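Local coordinates for uncharacterized protein (Cricetid herpesvirus 2, PDB 4ZKQ) that probably acts as a decoy receptor of a rodent gammaherpesvirus, binding host chemokines to blunt the signals that recruit immune cells, at residues 224-229 / 273-278; 280-285 / 392-397. All coordinates share one frame; numbering follows the deposited sequence.

Interaction 1 of 2, residues 224-229 / 273-278; sequences GERLMT and MEYSEC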
loop_
_atom_site.group_PDB
_atom_site.type_symbol
_atom_site.label_atom_id
_atom_site.label_comp_id
_atom_site.label_asym_id
_atom_site.label_seq_id
_atom_site.Cartn_x
_atom_site.Cartn_y
_atom_site.Cartn_z
ATOM N N GLY A 224 -7.243 -8.507 19.958
ATOM C CA GLY A 224 -8.558 -8.927 20.385
ATOM C C GLY A 224 -9.417 -7.693 20.570
ATOM O O GLY A 224 -9.752 -7.007 19.600
ATOM N N GLU A 225 -9.747 -7.400 21.823
ATOM C CA GLU A 225 -10.576 -6.250 22.162
ATOM C C GLU A 225 -9.866 -5.309 23.149
ATOM O O GLU A 225 -10.488 -4.418 23.727
ATOM C CB GLU A 225 -11.922 -6.729 22.728
ATOM C CG GLU A 225 -12.802 -7.443 21.686
ATOM C CD GLU A 225 -14.101 -7.991 22.260
ATOM O OE1 GLU A 225 -14.086 -9.118 22.802
ATOM O OE2 GLU A 225 -15.140 -7.304 22.160
ATOM N N ARG A 226 -8.564 -5.506 23.337
ATOM C CA ARG A 226 -7.752 -4.535 24.067
ATOM C C ARG A 226 -7.177 -3.533 23.077
ATOM O O ARG A 226 -6.520 -3.922 22.114
ATOM C CB ARG A 226 -6.616 -5.207 24.836
ATOM C CG ARG A 226 -7.054 -6.177 25.912
ATOM C CD ARG A 226 -5.861 -6.564 26.754
ATOM N NE ARG A 226 -6.083 -7.783 27.526
ATOM C CZ ARG A 226 -6.238 -7.836 28.848
ATOM N NH1 ARG A 226 -6.200 -6.733 29.589
ATOM N NH2 ARG A 226 -6.430 -9.011 29.433
ATOM N N LEU A 227 -7.425 -2.251 23.317
ATOM C CA LEU A 227 -6.917 -1.190 22.454
ATOM C C LEU A 227 -5.441 -0.943 22.724
ATOM O O LEU A 227 -5.053 -0.614 23.844
ATOM C CB LEU A 227 -7.713 0.093 22.667
ATOM C CG LEU A 227 -7.259 1.317 21.867
ATOM C CD1 LEU A 227 -7.529 1.129 20.378
ATOM C CD2 LEU A 227 -7.955 2.556 22.388
ATOM N N MET A 228 -4.624 -1.115 21.691
ATOM C CA MET A 228 -3.180 -0.951 21.805
ATOM C C MET A 228 -2.757 0.490 21.515
ATOM O O MET A 228 -1.976 1.076 22.262
ATOM C CB MET A 228 -2.471 -1.914 20.855
ATOM C CG MET A 228 -2.888 -3.370 21.042
ATOM S SD MET A 228 -2.262 -4.462 19.748
ATOM C CE MET A 228 -0.510 -4.291 20.021
ATOM N N THR A 229 -3.278 1.062 20.434
ATOM C CA THR A 229 -2.941 2.431 20.072
ATOM C C THR A 229 -3.986 3.024 19.135
ATOM O O THR A 229 -4.828 2.307 18.592
ATOM C CB THR A 229 -1.556 2.512 19.406
ATOM O OG1 THR A 229 -1.241 3.879 19.116
ATOM C CG2 THR A 229 -1.523 1.698 18.117
ATOM N N MET A 273 7.984 -4.003 22.280
ATOM C CA MET A 273 6.537 -3.871 22.283
ATOM C C MET A 273 6.137 -2.918 23.400
ATOM O O MET A 273 6.115 -3.303 24.570
ATOM C CB MET A 273 5.867 -5.234 22.462
ATOM C CG MET A 273 4.355 -5.214 22.345
ATOM S SD MET A 273 3.771 -4.626 20.744
ATOM C CE MET A 273 2.251 -5.559 20.592
ATOM N N GLU A 274 5.840 -1.672 23.046
ATOM C CA GLU A 274 5.495 -0.673 24.050
ATOM C C GLU A 274 4.207 -1.072 24.753
ATOM O O GLU A 274 4.047 -0.841 25.952
ATOM C CB GLU A 274 5.349 0.719 23.424
ATOM C CG GLU A 274 5.032 1.828 24.431
ATOM C CD GLU A 274 5.961 1.830 25.638
ATOM O OE1 GLU A 274 7.154 1.482 25.484
ATOM O OE2 GLU A 274 5.497 2.178 26.746
ATOM N N TYR A 275 3.296 -1.675 23.998
ATOM C CA TYR A 275 2.037 -2.152 24.553
ATOM C C TYR A 275 2.108 -3.655 24.810
ATOM O O TYR A 275 1.931 -4.463 23.897
ATOM C CB TYR A 275 0.877 -1.826 23.617
ATOM C CG TYR A 275 -0.469 -2.004 24.275
ATOM C CD1 TYR A 275 -1.105 -3.239 24.280
ATOM C CD2 TYR A 275 -1.097 -0.939 24.908
ATOM C CE1 TYR A 275 -2.334 -3.405 24.886
ATOM C CE2 TYR A 275 -2.326 -1.094 25.520
ATOM C CZ TYR A 275 -2.941 -2.330 25.507
ATOM O OH TYR A 275 -4.165 -2.488 26.115
ATOM N N SER A 276 2.372 -4.014 26.064
ATOM C CA SER A 276 2.606 -5.404 26.449
ATOM C C SER A 276 1.422 -5.999 27.201
ATOM O O SER A 276 1.574 -6.989 27.919
ATOM C CB SER A 276 3.864 -5.501 27.316
ATOM O OG SER A 276 5.006 -5.034 26.614
ATOM N N GLU A 277 0.246 -5.403 27.035
ATOM C CA GLU A 277 -0.926 -5.821 27.798
ATOM C C GLU A 277 -1.826 -6.807 27.045
ATOM O O GLU A 277 -2.889 -7.175 27.544
ATOM C CB GLU A 277 -1.732 -4.593 28.220
ATOM C CG GLU A 277 -1.036 -3.751 29.283
ATOM C CD GLU A 277 -1.933 -2.677 29.861
ATOM O OE1 GLU A 277 -2.523 -1.906 29.077
ATOM O OE2 GLU A 277 -2.053 -2.608 31.103
ATOM N N CYS A 278 -1.394 -7.248 25.865
ATOM C CA CYS A 278 -2.130 -8.262 25.106
ATOM C C CYS A 278 -1.945 -9.635 25.731
ATOM O O CYS A 278 -0.859 -9.963 26.201
ATOM C CB CYS A 278 -1.662 -8.320 23.650
ATOM S SG CYS A 278 -1.878 -6.785 22.703
#

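Interaction 2 of 2, residues 280-285 / 392-397; sequences EVTPGR and REYYLD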
loop_
_atom_site.group_PDB
_atom_site.type_symbol
_atom_site.label_atom_id
_atom_site.label_comp_id
_atom_site.label_asym_id
_atom_site.label_seq_id
_atom_site.Cartn_x
_atom_site.Cartn_y
_atom_site.Cartn_z
ATOM N N GLU A 280 -1.236 -13.539 25.431
ATOM C CA GLU A 280 -0.376 -14.252 24.495
ATOM C C GLU A 280 -1.196 -15.086 23.524
ATOM O O GLU A 280 -0.729 -15.436 22.442
ATOM C CB GLU A 280 0.613 -15.141 25.253
ATOM C CG GLU A 280 1.658 -14.363 26.036
ATOM C CD GLU A 280 2.644 -13.633 25.146
ATOM O OE1 GLU A 280 2.944 -14.134 24.038
ATOM O OE2 GLU A 280 3.120 -12.553 25.554
ATOM N N VAL A 281 -2.418 -15.408 23.928
ATOM C CA VAL A 281 -3.370 -16.066 23.052
ATOM C C VAL A 281 -4.645 -15.264 23.117
ATOM O O VAL A 281 -5.183 -15.019 24.194
ATOM C CB VAL A 281 -3.623 -17.516 23.456
ATOM C CG1 VAL A 281 -4.640 -18.161 22.522
ATOM C CG2 VAL A 281 -2.328 -18.273 23.424
ATOM N N THR A 282 -5.117 -14.824 21.961
ATOM C CA THR A 282 -6.244 -13.917 21.934
ATOM C C THR A 282 -7.514 -14.712 22.229
ATOM O O THR A 282 -7.707 -15.788 21.668
ATOM C CB THR A 282 -6.348 -13.200 20.584
ATOM O OG1 THR A 282 -5.065 -12.657 20.236
ATOM C CG2 THR A 282 -7.371 -12.082 20.653
ATOM N N PRO A 283 -8.377 -14.196 23.125
ATOM C CA PRO A 283 -9.628 -14.898 23.436
ATOM C C PRO A 283 -10.531 -15.097 22.224
ATOM O O PRO A 283 -10.757 -14.165 21.452
ATOM C CB PRO A 283 -10.304 -13.975 24.452
ATOM C CG PRO A 283 -9.207 -13.203 25.060
ATOM C CD PRO A 283 -8.200 -13.000 23.966
ATOM N N GLY A 284 -11.047 -16.310 22.073
ATOM C CA GLY A 284 -11.959 -16.624 20.993
ATOM C C GLY A 284 -12.705 -17.900 21.318
ATOM O O GLY A 284 -12.425 -18.539 22.330
ATOM N N ARG A 285 -13.657 -18.267 20.466
ATOM C CA ARG A 285 -14.396 -19.510 20.645
ATOM C C ARG A 285 -13.827 -20.588 19.735
ATOM O O ARG A 285 -13.783 -20.423 18.516
ATOM C CB ARG A 285 -15.882 -19.299 20.361
ATOM C CG ARG A 285 -16.783 -20.325 21.031
ATOM C CD ARG A 285 -18.251 -20.049 20.760
ATOM N NE ARG A 285 -18.620 -20.365 19.384
ATOM C CZ ARG A 285 -19.827 -20.160 18.867
ATOM N NH1 ARG A 285 -20.793 -19.633 19.608
ATOM N NH2 ARG A 285 -20.068 -20.480 17.603
ATOM N N ARG A 392 -6.813 -5.223 13.926
ATOM C CA ARG A 392 -6.961 -6.179 15.014
ATOM C C ARG A 392 -6.012 -7.345 14.824
ATOM O O ARG A 392 -6.073 -8.051 13.818
ATOM C CB ARG A 392 -8.405 -6.676 15.100
ATOM C CG ARG A 392 -9.372 -5.568 15.430
ATOM C CD ARG A 392 -10.792 -6.050 15.606
ATOM N NE ARG A 392 -11.717 -4.919 15.668
ATOM C CZ ARG A 392 -12.108 -4.315 16.786
ATOM N NH1 ARG A 392 -11.669 -4.722 17.972
ATOM N NH2 ARG A 392 -12.949 -3.294 16.716
ATOM N N GLU A 393 -5.116 -7.520 15.789
ATOM C CA GLU A 393 -4.177 -8.630 15.781
ATOM C C GLU A 393 -4.760 -9.781 16.581
ATOM O O GLU A 393 -5.378 -9.569 17.629
ATOM C CB GLU A 393 -2.820 -8.201 16.358
ATOM C CG GLU A 393 -2.088 -7.176 15.504
ATOM C CD GLU A 393 -0.753 -6.742 16.085
ATOM O OE1 GLU A 393 -0.190 -7.470 16.932
ATOM O OE2 GLU A 393 -0.266 -5.664 15.689
ATOM N N TYR A 394 -4.563 -10.994 16.071
ATOM C CA TYR A 394 -4.991 -12.208 16.749
ATOM C C TYR A 394 -3.817 -13.164 16.856
ATOM O O TYR A 394 -3.133 -13.442 15.865
ATOM C CB TYR A 394 -6.156 -12.869 16.012
ATOM C CG TYR A 394 -7.400 -12.018 15.975
ATOM C CD1 TYR A 394 -8.340 -12.100 16.988
ATOM C CD2 TYR A 394 -7.636 -11.134 14.929
ATOM C CE1 TYR A 394 -9.472 -11.335 16.971
ATOM C CE2 TYR A 394 -8.776 -10.358 14.901
ATOM C CZ TYR A 394 -9.692 -10.466 15.932
ATOM O OH TYR A 394 -10.837 -9.712 15.951
ATOM N N TYR A 395 -3.575 -13.637 18.075
ATOM C CA TYR A 395 -2.494 -14.573 18.360
ATOM C C TYR A 395 -3.112 -15.937 18.609
ATOM O O TYR A 395 -3.885 -16.125 19.554
ATOM C CB TYR A 395 -1.668 -14.100 19.560
ATOM C CG TYR A 395 -1.308 -12.637 19.477
ATOM C CD1 TYR A 395 -0.715 -12.118 18.337
ATOM C CD2 TYR A 395 -1.591 -11.768 20.519
ATOM C CE1 TYR A 395 -0.399 -10.782 18.243
ATOM C CE2 TYR A 395 -1.279 -10.424 20.434
ATOM C CZ TYR A 395 -0.684 -9.938 19.290
ATOM O OH TYR A 395 -0.368 -8.602 19.191
ATOM N N LEU A 396 -2.792 -16.873 17.724
ATOM C CA LEU A 396 -3.375 -18.206 17.746
ATOM C C LEU A 396 -2.477 -19.197 18.473
ATOM O O LEU A 396 -1.261 -19.016 18.526
ATOM C CB LEU A 396 -3.617 -18.704 16.317
ATOM C CG LEU A 396 -4.832 -18.192 15.545
ATOM C CD1 LEU A 396 -4.777 -16.693 15.344
ATOM C CD2 LEU A 396 -4.922 -18.906 14.202
ATOM N N ASP A 397 -3.083 -20.242 19.028
ATOM C CA ASP A 397 -2.336 -21.398 19.518
ATOM C C ASP A 397 -2.744 -22.633 18.717
ATOM O O ASP A 397 -2.484 -23.766 19.118
ATOM C CB ASP A 397 -2.563 -21.612 21.018
ATOM C CG ASP A 397 -4.033 -21.617 21.399
ATOM O OD1 ASP A 397 -4.892 -21.703 20.496
ATOM O OD2 ASP A 397 -4.327 -21.540 22.611
HETATM O O HOH W 1 -6.610 -17.055 19.755
#

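Interaction 1 of 2, residues 224-229 / 273-278
Met228 and Tyr275 carry this contact: the strand backbone sits on the tyrosine ring in a CH-pi interaction, just where a classic beta bulge interrupts the edge strand 226-231. Met228 and Thr229 both face Leu221 of the neighbouring strand 206-223, and it is Met228 CA that rests over the ring centre, 3.6 Å from the Tyr275 centroid and 6° off the normal. In Tyr275, which belongs to the irregular segment 273-278, chi1 (-167°) sets CG anti to the backbone N; the ring beyond it lies with one face against Met228 CA. Beside CA, the Met228 side chain continues the packing: CG comes 3.7 Å from Tyr275 CD1, and CB lies near CG and CD1 of the same ring. At the far end of the ring, Tyr275 OH reaches to 3.1 Å from Leu227 O.

Met228 SD and CE approach the Cys278 sulfur. The chain bends at chi3 (63°), and both atoms lie near Cys278 SG, with SD 3.8 Å from it. Cys278 is disulfide-bonded to Cys223, which ties the loop to the end of strand 206-223, next to Met228. The Met273 methyl also lies near Met228 CE, but its modelled position is doubtful.

Arg226 meets Glu277. Its chain runs extended from CG to NE and brings CD and NE to the Glu277 carbonyl oxygen, which lies over one face of the guanidinium. Arg226 NE is 3.3 Å from Glu277 O at an angle too poor for a hydrogen bond, and the nearest approach is Arg226 CD to Glu277 O, 3.1 Å.

Interaction 2 of 2, residues 280-285 / 392-397
In Thr282, chi1 (-49°) sets OG1 anti to the carbonyl carbon, beside the residue's own backbone N, where it faces Tyr395; in Tyr395, chi1 (-47°) sets CG likewise anti to its carbonyl carbon, 3.8 Å from Thr282 OG1. With OG1 and N on one side, Thr282 offers both an acceptor and a donor to the backbone of Tyr395. Tyr395 N gives its hydrogen to Thr282 OG1 at 2.8 Å, nearly straight at 173°, while Thr282 N donates to Tyr395 O at 3.0 Å. Thr282 CG2, anti to the backbone N, lies 3.8 Å from Tyr394 CD1.

The hydroxyl takes the place that a backbone carbonyl would probably fill in a regular beta pair, here at the end of strand 388-395. That strand belongs to the large mixed sheet. Tyr394 and, just beyond the strand, Leu396 touch strands 290-296 and 360-366, so the two sheets pack face to face like a beta sandwich. Meanwhile the Thr282 carbonyl is served by a water, which donates both to Thr282 O, at a doubtfully short distance, and to Tyr395 O at 2.9 Å; the tyrosine carbonyl thus accepts two hydrogen bonds.

Glu280 O lies 3.3 Å from Tyr395 CB. Tyr395 OH donates to Glu393 OE1, two residues back on the same strand, from the anti side and tilted out of the carboxylate plane. Farther out, the side chains of Val281 and the poorly ordered Asp397 cross at about a right angle, with Val281 CG1 3.4 Å from Asp397 OD2, while OD1 of that carboxylate is held by the Tyr286 hydroxyl.

In the fold
Centred about 12 Å apart, the two interactions follow one another along the chain: interaction 1 closes at Cys278 and interaction 2 opens at Glu280, within the same long loop between strands 260-263 and 285-286. Both bind that loop to the same mixed sheet, first at strand 226-231 and then at strand 388-395, which pair with strand 206-223. They also touch directly. Gly224 N lies 3.2 Å from Glu393 O, a probable hydrogen bond, Gly224 CA packs on Thr282 CG2, and Cys278 CB meets Tyr395 CE2. The loop is thereby fastened twice before it enters the four-stranded sheet that begins with strand 285-286.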